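Local coordinates for cupin 2, conserved barrel domain protein (Shewanella frigidimarina NCIMB 400, PDB 3D82) that binds a metal ion, nickel in this crystal, within a cupin beta-barrel, and may serve an enzymatic or ligand-binding role, at the interface of chains A and B. Numbering follows the deposited sequence. Chains: chain A/B, Cupin 2, conserved barrel domain protein.

Contact 1: the interface of chains A and B. Residues chain A 75-78; chain B 5-7.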
loop_
_atom_site.group_PDB
_atom_site.type_symbol
_atom_site.label_atom_id
_atom_site.label_comp_id
_atom_site.label_asym_id
_atom_site.label_seq_id
_atom_site.Cartn_x
_atom_site.Cartn_y
_atom_site.Cartn_z
ATOM N N GLY A 75 -9.816 0.553 -3.399
ATOM C CA GLY A 75 -9.750 0.866 -1.974
ATOM C C GLY A 75 -9.878 -0.347 -1.064
ATOM O O GLY A 75 -10.247 -0.201 0.110
ATOM N N GLU A 76 -9.567 -1.540 -1.593
ATOM C CA GLU A 76 -9.569 -2.781 -0.819
ATOM C C GLU A 76 -8.295 -3.570 -1.070
ATOM O O GLU A 76 -7.691 -3.464 -2.145
ATOM C CB GLU A 76 -10.793 -3.649 -1.114
ATOM C CG GLU A 76 -12.101 -2.909 -0.918
ATOM C CD GLU A 76 -13.339 -3.764 -1.081
ATOM O OE1 GLU A 76 -13.318 -4.702 -1.913
ATOM O OE2 GLU A 76 -14.350 -3.450 -0.405
HETATM N N MSE A 77 -7.906 -4.353 -0.068
HETATM C CA MSE A 77 -6.721 -5.203 -0.124
HETATM C C MSE A 77 -6.969 -6.580 0.482
HETATM O O MSE A 77 -7.912 -6.790 1.293
HETATM C CB MSE A 77 -5.511 -4.558 0.590
HETATM C CG MSE A 77 -5.649 -4.359 2.086
HETATM SE SE MSE A 77 -4.022 -3.783 2.982
HETATM C CE MSE A 77 -3.018 -5.482 2.947
ATOM N N TYR A 78 -6.056 -7.480 0.140
ATOM C CA TYR A 78 -6.070 -8.861 0.624
ATOM C C TYR A 78 -4.641 -9.384 0.693
ATOM O O TYR A 78 -3.855 -9.100 -0.200
ATOM C CB TYR A 78 -6.912 -9.742 -0.317
ATOM C CG TYR A 78 -7.234 -11.090 0.258
ATOM C CD1 TYR A 78 -8.343 -11.265 1.094
ATOM C CD2 TYR A 78 -6.410 -12.190 0.017
ATOM C CE1 TYR A 78 -8.641 -12.532 1.651
ATOM C CE2 TYR A 78 -6.691 -13.463 0.574
ATOM C CZ TYR A 78 -7.802 -13.635 1.385
ATOM O OH TYR A 78 -8.066 -14.889 1.912
ATOM N N LYS B 5 -11.856 -11.567 5.161
ATOM C CA LYS B 5 -10.495 -11.017 5.277
ATOM C C LYS B 5 -10.131 -10.021 4.168
ATOM O O LYS B 5 -8.978 -9.586 4.111
ATOM C CB LYS B 5 -9.451 -12.138 5.453
ATOM C CG LYS B 5 -9.615 -12.826 6.824
ATOM C CD LYS B 5 -8.845 -14.146 6.967
ATOM C CE LYS B 5 -9.156 -14.812 8.344
ATOM N NZ LYS B 5 -8.702 -16.256 8.472
ATOM N N VAL B 6 -11.102 -9.653 3.312
ATOM C CA VAL B 6 -10.938 -8.543 2.351
ATOM C C VAL B 6 -11.064 -7.275 3.197
ATOM O O VAL B 6 -12.064 -7.100 3.886
ATOM C CB VAL B 6 -11.983 -8.547 1.200
ATOM C CG1 VAL B 6 -11.984 -7.232 0.419
ATOM C CG2 VAL B 6 -11.705 -9.701 0.267
ATOM N N ILE B 7 -10.036 -6.437 3.176
ATOM C CA ILE B 7 -9.975 -5.202 3.969
ATOM C C ILE B 7 -10.338 -3.973 3.124
ATOM O O ILE B 7 -9.674 -3.712 2.122
ATOM C CB ILE B 7 -8.560 -4.968 4.573
ATOM C CG1 ILE B 7 -8.108 -6.159 5.442
ATOM C CG2 ILE B 7 -8.507 -3.668 5.373
ATOM C CD1 ILE B 7 -6.978 -6.967 4.840
#
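An antiparallel beta bridge joins the two copies here: the short N-terminal strand 7-8 of chain B adds to the edge of strand 76-80 of chain A, extending its sheet with a piece of the neighbour. Such an exchange of N-terminal segments would fit a cupin dimer, although the deposited pair need not be the biological one. A:Met77, modelled as selenomethionine, and B:Ile7 bond to each other twice through their backbones. B:Ile7 N gives its hydrogen to A:Met77 O at 2.9 Å, almost in line with the carbonyl bond. In return A:Met77 N donates to B:Ile7 O, also at 2.9 Å, with the donor lying in the carbonyl plane. On one side of this paired backbone the two side chains run alongside each other, pointing the same way, and A:Met77 CG rests 3.9 Å from B:Ile7 CB. A chi1 of 65° sets that CG between the backbone N and the carbonyl carbon, where it also meets the delta-methyl CD1 of B:Ile7. B:Val6 turns to the other side and spreads its two methyls over different neighbours. Its CG2 reaches A:Tyr78 CD1 at 3.8 Å. The ring of A:Tyr78 swings away from its own backbone N (chi1 -167°) and runs along the B:Lys5-B:Val6 peptide, with B:Val6 N in the ring plane at its edge. Its CE1 touches the aliphatic root of B:Lys5, CB, at 3.9 Å. Replacing A:Tyr78 with alanine would probably leave B:Val6 CG2 and B:Lys5 CB without their aromatic neighbour, and the N-terminal segment less firmly seated. The extended chain of A:Glu76 crosses B:Val6 at a slant, its carboxylate oxygen OE1 3.7 Å from B:Val6 CG1.

Contact 2: the interface of chains A and B. Residues chain A 5-7; chain B 70-72, 76-78.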
loop_
_atom_site.group_PDB
_atom_site.type_symbol
_atom_site.label_atom_id
_atom_site.label_comp_id
_atom_site.label_asym_id
_atom_site.label_seq_id
_atom_site.Cartn_x
_atom_site.Cartn_y
_atom_site.Cartn_z
ATOM N N LYS A 5 11.334 12.184 -5.262
ATOM C CA LYS A 5 11.022 10.820 -4.798
ATOM C C LYS A 5 9.543 10.579 -4.413
ATOM O O LYS A 5 9.201 9.451 -4.057
ATOM C CB LYS A 5 11.971 10.345 -3.660
ATOM C CG LYS A 5 13.358 9.861 -4.120
ATOM C CD LYS A 5 14.466 10.904 -4.006
ATOM C CE LYS A 5 14.949 11.044 -2.549
ATOM N NZ LYS A 5 16.147 11.922 -2.406
ATOM N N VAL A 6 8.670 11.592 -4.473
ATOM C CA VAL A 6 7.231 11.377 -4.199
ATOM C C VAL A 6 6.649 10.586 -5.373
ATOM O O VAL A 6 6.870 10.960 -6.510
ATOM C CB VAL A 6 6.443 12.693 -4.028
ATOM C CG1 VAL A 6 4.925 12.425 -4.048
ATOM C CG2 VAL A 6 6.868 13.422 -2.729
ATOM N N ILE A 7 5.943 9.489 -5.087
ATOM C CA ILE A 7 5.361 8.616 -6.121
ATOM C C ILE A 7 3.861 8.822 -6.196
ATOM O O ILE A 7 3.173 8.620 -5.204
ATOM C CB ILE A 7 5.600 7.099 -5.813
ATOM C CG1 ILE A 7 7.096 6.757 -5.705
ATOM C CG2 ILE A 7 4.877 6.189 -6.816
ATOM C CD1 ILE A 7 7.527 6.382 -4.270
ATOM N N ILE B 70 8.445 17.983 2.053
ATOM C CA ILE B 70 7.786 17.368 0.906
ATOM C C ILE B 70 6.290 17.389 1.207
ATOM O O ILE B 70 5.898 17.437 2.369
ATOM C CB ILE B 70 8.307 15.942 0.556
ATOM C CG1 ILE B 70 7.868 14.893 1.579
ATOM C CG2 ILE B 70 9.835 15.968 0.359
ATOM C CD1 ILE B 70 8.377 13.507 1.304
ATOM N N THR B 71 5.476 17.375 0.151
ATOM C CA THR B 71 4.012 17.355 0.249
ATOM C C THR B 71 3.498 16.101 -0.468
ATOM O O THR B 71 3.927 15.811 -1.595
ATOM C CB THR B 71 3.407 18.633 -0.376
ATOM O OG1 THR B 71 3.870 19.773 0.356
ATOM C CG2 THR B 71 1.876 18.606 -0.349
ATOM N N LEU B 72 2.617 15.355 0.203
ATOM C CA LEU B 72 1.975 14.160 -0.354
ATOM C C LEU B 72 0.470 14.348 -0.378
ATOM O O LEU B 72 -0.113 14.717 0.632
ATOM C CB LEU B 72 2.290 12.918 0.484
ATOM C CG LEU B 72 3.728 12.399 0.556
ATOM C CD1 LEU B 72 3.786 11.200 1.512
ATOM C CD2 LEU B 72 4.181 11.975 -0.790
ATOM N N GLU B 76 -0.659 9.144 -3.341
ATOM C CA GLU B 76 0.784 9.343 -3.429
ATOM C C GLU B 76 1.448 8.670 -2.259
ATOM O O GLU B 76 0.829 8.516 -1.203
ATOM C CB GLU B 76 1.187 10.830 -3.504
ATOM C CG GLU B 76 0.520 11.601 -4.656
ATOM C CD GLU B 76 1.106 12.999 -4.885
ATOM O OE1 GLU B 76 1.477 13.674 -3.899
ATOM O OE2 GLU B 76 1.167 13.421 -6.063
HETATM N N MSE B 77 2.687 8.229 -2.470
HETATM C CA MSE B 77 3.482 7.582 -1.425
HETATM C C MSE B 77 4.922 8.057 -1.412
HETATM O O MSE B 77 5.415 8.640 -2.394
HETATM C CB MSE B 77 3.455 6.032 -1.547
HETATM C CG MSE B 77 4.084 5.442 -2.799
HETATM SE SE MSE B 77 4.277 3.503 -2.779
HETATM C CE MSE B 77 5.809 3.392 -1.472
ATOM N N TYR B 78 5.594 7.742 -0.312
ATOM C CA TYR B 78 6.976 8.087 -0.106
ATOM C C TYR B 78 7.648 7.052 0.771
ATOM O O TYR B 78 7.019 6.567 1.705
ATOM C CB TYR B 78 7.057 9.458 0.585
ATOM C CG TYR B 78 8.427 10.091 0.478
ATOM C CD1 TYR B 78 8.748 10.868 -0.631
ATOM C CD2 TYR B 78 9.406 9.898 1.464
ATOM C CE1 TYR B 78 9.997 11.452 -0.771
ATOM C CE2 TYR B 78 10.681 10.487 1.341
ATOM C CZ TYR B 78 10.964 11.256 0.205
ATOM O OH TYR B 78 12.183 11.837 0.038
#
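B:Met77 N, the amide of a selenomethionine, donates to A:Ile7 O at 2.8 Å, and the return bond from A:Ile7 N to B:Met77 O is nearly straight, 173° at the hydrogen. The pair forms an antiparallel bridge that lays strand 7-8 of chain A against strand 76-80 of chain B. A:Val6 has 67 Å² of its surface hidden by chain B, more than the other residues given here. Its CG1 presses on B:Leu72 CD2 at 3.4 Å, a tight carbon contact. The other methyl, CG2, meets that same CD2 and also B:Tyr78 CD1, the latter at 3.8 Å. A:Val6 therefore bridges strand 69-73 and strand 76-80 of the partner. Within chain B, B:Ile70 places its delta-methyl CD1 over the centre of the B:Tyr78 ring and backs that face. This second-shell packing probably steadies the ring beside the incoming segment. A:Lys5 lies across the outer end of the tyrosine; bends at chi2 (98°) and chi3 (78°) fold its aliphatic chain back towards the phenol. A:Lys5 CB comes 3.7 Å from B:Tyr78 CE1, and further out A:Lys5 CE stands 3.9 Å from the phenol oxygen B:Tyr78 OH.

Contact 1 and contact 2 are two-fold related parts of one interface, their C-alpha centres about 23 Å apart. Lys5 to Ile7 and Glu76 to Tyr78 appear in both with the chains exchanged, so each copy gives its N-terminal segment to the other and receives one on its strand 76-80. The reciprocal exchange ties the pair at two separate places, which should resist rotation of one barrel against the other. The backbone bridge repeats closely, whereas the lysine differs: its chain is extended in contact 1 and folded in contact 2, suggesting that its outer part is adaptable.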